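Local coordinates for taurine:2-oxoglutarate aminotransferase (PDB 6JIX) that transfers the amino group of taurine to 2-oxoglutarate, forming glutamate, with pyridoxal 5'-phosphate as cofactor, at the interface of chains A and B. Coordinates in Å, arbitrary orientation; residue numbers count along the deposited sequence, not the author numbering. Chains: chain A/B, taurine:2-oxoglutarate aminotransferase.

The interface of chains A and B. Residues chain A 33, 35-36, 41, 55; chain B 79, 82, 86.
Strands 33-37 and 40-43 of chain A, with A:Leu55 from helix 54-57, meet the chain B loop that carries B:Met79 and B:Met82 and runs on to B:Tyr86. The patch illustrates how flexible thioethers and flat rings together fill an apolar seam between two copies of one protein; it is one part of a two-fold symmetric interface and recurs with the chains exchanged. B:Met82 buries more surface here than any other residue of the patch, 46 Å². Its CG lies anti to the backbone N (chi1 -175°), and further bends at chi2 and chi3 carry the terminal methyl B:Met82 CE to 3.6 Å from A:Phe41 CB and against A:Ala36 CB. The sulfur, B:Met82 SD, sits over one face of the A:Phe41 ring, displaced toward the rim, and meets A:Leu55 CD2 at 3.8 Å from another direction. A:Ile33 divides its two branches between partners. A:Ile33 CG1 packs against the root of B:Tyr86, 3.6 Å from B:Tyr86 CB, whereas A:Ile33 CG2 touches the CG and CE of B:Met82 and lies 3.8 Å from B:Met79 SD. That second methionine extends from its backbone as far as the sulfur and bends only at chi3; its CG rests on A:Ala36 CB, and its sulfur lies alongside the backbone of A:Lys35. Such contacts, mostly without strict directional demands, probably help the strands and loop fit closely in the dimer. B:Tyr86 also belongs to a glutamate-binding site, so the seam lies next to a ligand pocket. The B:Tyr86 ring offers a face, near its rim, to the CE1 edge of A:Phe41, the planes inclined by 55°, and A:Phe41 CZ lies 3.7 Å from the tyrosine hydroxyl oxygen, B:Tyr86 OH.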
ATOM      1  N   ILE A  33     -15.180 -11.337  14.708  1.00 33.63           N
ATOM      2  CA  ILE A  33     -15.156 -10.217  15.640  1.00 27.52           C
ATOM      3  C   ILE A  33     -16.242  -9.230  15.243  1.00 30.57           C
ATOM      4  O   ILE A  33     -16.325  -8.810  14.078  1.00 30.44           O
ATOM      5  CB  ILE A  33     -13.774  -9.548  15.684  1.00 24.30           C
ATOM      6  CG1 ILE A  33     -12.757 -10.528  16.263  1.00 27.91           C
ATOM      7  CG2 ILE A  33     -13.807  -8.305  16.540  1.00 20.70           C
ATOM      8  CD1 ILE A  33     -13.016 -10.915  17.695  1.00 23.19           C
ATOM      9  N   LYS A  35     -17.231  -6.304  17.311  1.00 31.60           N
ATOM     10  CA  LYS A  35     -17.113  -4.960  17.851  1.00 29.12           C
ATOM     11  C   LYS A  35     -15.768  -4.836  18.556  1.00 28.63           C
ATOM     12  O   LYS A  35     -15.214  -5.825  19.044  1.00 27.78           O
ATOM     13  CB  LYS A  35     -18.288  -4.655  18.798  1.00 28.76           C
ATOM     14  CG  LYS A  35     -18.102  -3.464  19.742  1.00 28.40           C
ATOM     15  CD  LYS A  35     -18.727  -2.188  19.181  1.00 27.52           C
ATOM     16  CE  LYS A  35     -17.959  -0.938  19.617  1.00 26.14           C
ATOM     17  NZ  LYS A  35     -18.502   0.333  19.040  1.00 28.10           N
ATOM     18  N   ALA A  36     -15.245  -3.610  18.599  1.00 27.03           N
ATOM     19  CA  ALA A  36     -14.047  -3.295  19.363  1.00 26.83           C
ATOM     20  C   ALA A  36     -14.232  -1.950  20.046  1.00 29.13           C
ATOM     21  O   ALA A  36     -14.934  -1.073  19.532  1.00 25.95           O
ATOM     22  CB  ALA A  36     -12.787  -3.232  18.480  1.00 30.41           C
ATOM     23  N   PHE A  41     -11.929  -6.261  22.289  1.00 25.80           N
ATOM     24  CA  PHE A  41     -12.820  -6.568  21.178  1.00 25.97           C
ATOM     25  C   PHE A  41     -13.585  -7.836  21.538  1.00 29.45           C
ATOM     26  O   PHE A  41     -13.234  -8.539  22.498  1.00 28.59           O
ATOM     27  CB  PHE A  41     -12.076  -6.686  19.836  1.00 22.40           C
ATOM     28  CG  PHE A  41     -10.972  -7.695  19.817  1.00 24.47           C
ATOM     29  CD1 PHE A  41     -11.236  -9.033  19.570  1.00 25.38           C
ATOM     30  CD2 PHE A  41      -9.651  -7.302  19.997  1.00 28.51           C
ATOM     31  CE1 PHE A  41     -10.204  -9.964  19.519  1.00 24.29           C
ATOM     32  CE2 PHE A  41      -8.622  -8.226  19.952  1.00 25.71           C
ATOM     33  CZ  PHE A  41      -8.902  -9.562  19.714  1.00 23.70           C
ATOM     34  N   LEU A  55      -3.445  -5.375  18.461  1.00 27.67           N
ATOM     35  CA  LEU A  55      -3.622  -6.060  17.181  1.00 30.07           C
ATOM     36  C   LEU A  55      -2.252  -6.397  16.584  1.00 30.07           C
ATOM     37  O   LEU A  55      -1.606  -7.347  17.040  1.00 28.14           O
ATOM     38  CB  LEU A  55      -4.493  -5.233  16.230  1.00 29.95           C
ATOM     39  CG  LEU A  55      -5.954  -5.081  16.672  1.00 28.70           C
ATOM     40  CD1 LEU A  55      -6.799  -4.467  15.545  1.00 25.22           C
ATOM     41  CD2 LEU A  55      -6.512  -6.421  17.113  1.00 23.04           C
TER
ATOM     42  N   MET B  79     -16.378  -0.323  14.407  1.00 31.08           N
ATOM     43  CA  MET B  79     -15.029  -0.873  14.465  1.00 27.43           C
ATOM     44  C   MET B  79     -14.249  -0.400  13.245  1.00 28.81           C
ATOM     45  O   MET B  79     -14.511  -0.867  12.130  1.00 26.62           O
ATOM     46  CB  MET B  79     -15.090  -2.392  14.503  1.00 26.49           C
ATOM     47  CG  MET B  79     -13.860  -3.062  14.992  1.00 24.37           C
ATOM     48  SD  MET B  79     -14.195  -4.835  15.095  1.00 30.44           S
ATOM     49  CE  MET B  79     -15.249  -5.073  13.661  1.00 20.64           C
ATOM     50  N   MET B  82     -10.092  -4.176  12.287  1.00 21.14           N
ATOM     51  CA  MET B  82      -9.815  -5.394  13.026  1.00 24.08           C
ATOM     52  C   MET B  82      -8.842  -6.232  12.204  1.00 24.32           C
ATOM     53  O   MET B  82      -8.918  -6.267  10.975  1.00 25.93           O
ATOM     54  CB  MET B  82     -11.096  -6.169  13.356  1.00 19.18           C
ATOM     55  CG  MET B  82     -10.847  -7.396  14.255  1.00 25.11           C
ATOM     56  SD  MET B  82      -9.973  -7.066  15.814  1.00 24.18           S
ATOM     57  CE  MET B  82     -10.991  -5.756  16.510  1.00 24.15           C
ATOM     58  N   TYR B  86      -8.889 -12.125  11.931  1.00 28.19           N
ATOM     59  CA  TYR B  86     -10.286 -12.270  12.321  1.00 25.54           C
ATOM     60  C   TYR B  86     -11.202 -11.964  11.153  1.00 23.81           C
ATOM     61  O   TYR B  86     -10.905 -11.101  10.325  1.00 29.30           O
ATOM     62  CB  TYR B  86     -10.642 -11.355  13.505  1.00 26.52           C
ATOM     63  CG  TYR B  86      -9.661 -11.499  14.647  1.00 27.90           C
ATOM     64  CD1 TYR B  86      -9.718 -12.598  15.508  1.00 23.57           C
ATOM     65  CD2 TYR B  86      -8.653 -10.563  14.838  1.00 24.45           C
ATOM     66  CE1 TYR B  86      -8.812 -12.747  16.537  1.00 26.64           C
ATOM     67  CE2 TYR B  86      -7.739 -10.706  15.859  1.00 27.91           C
ATOM     68  CZ  TYR B  86      -7.818 -11.801  16.703  1.00 29.68           C
ATOM     69  OH  TYR B  86      -6.908 -11.929  17.721  1.00 30.53           O
TER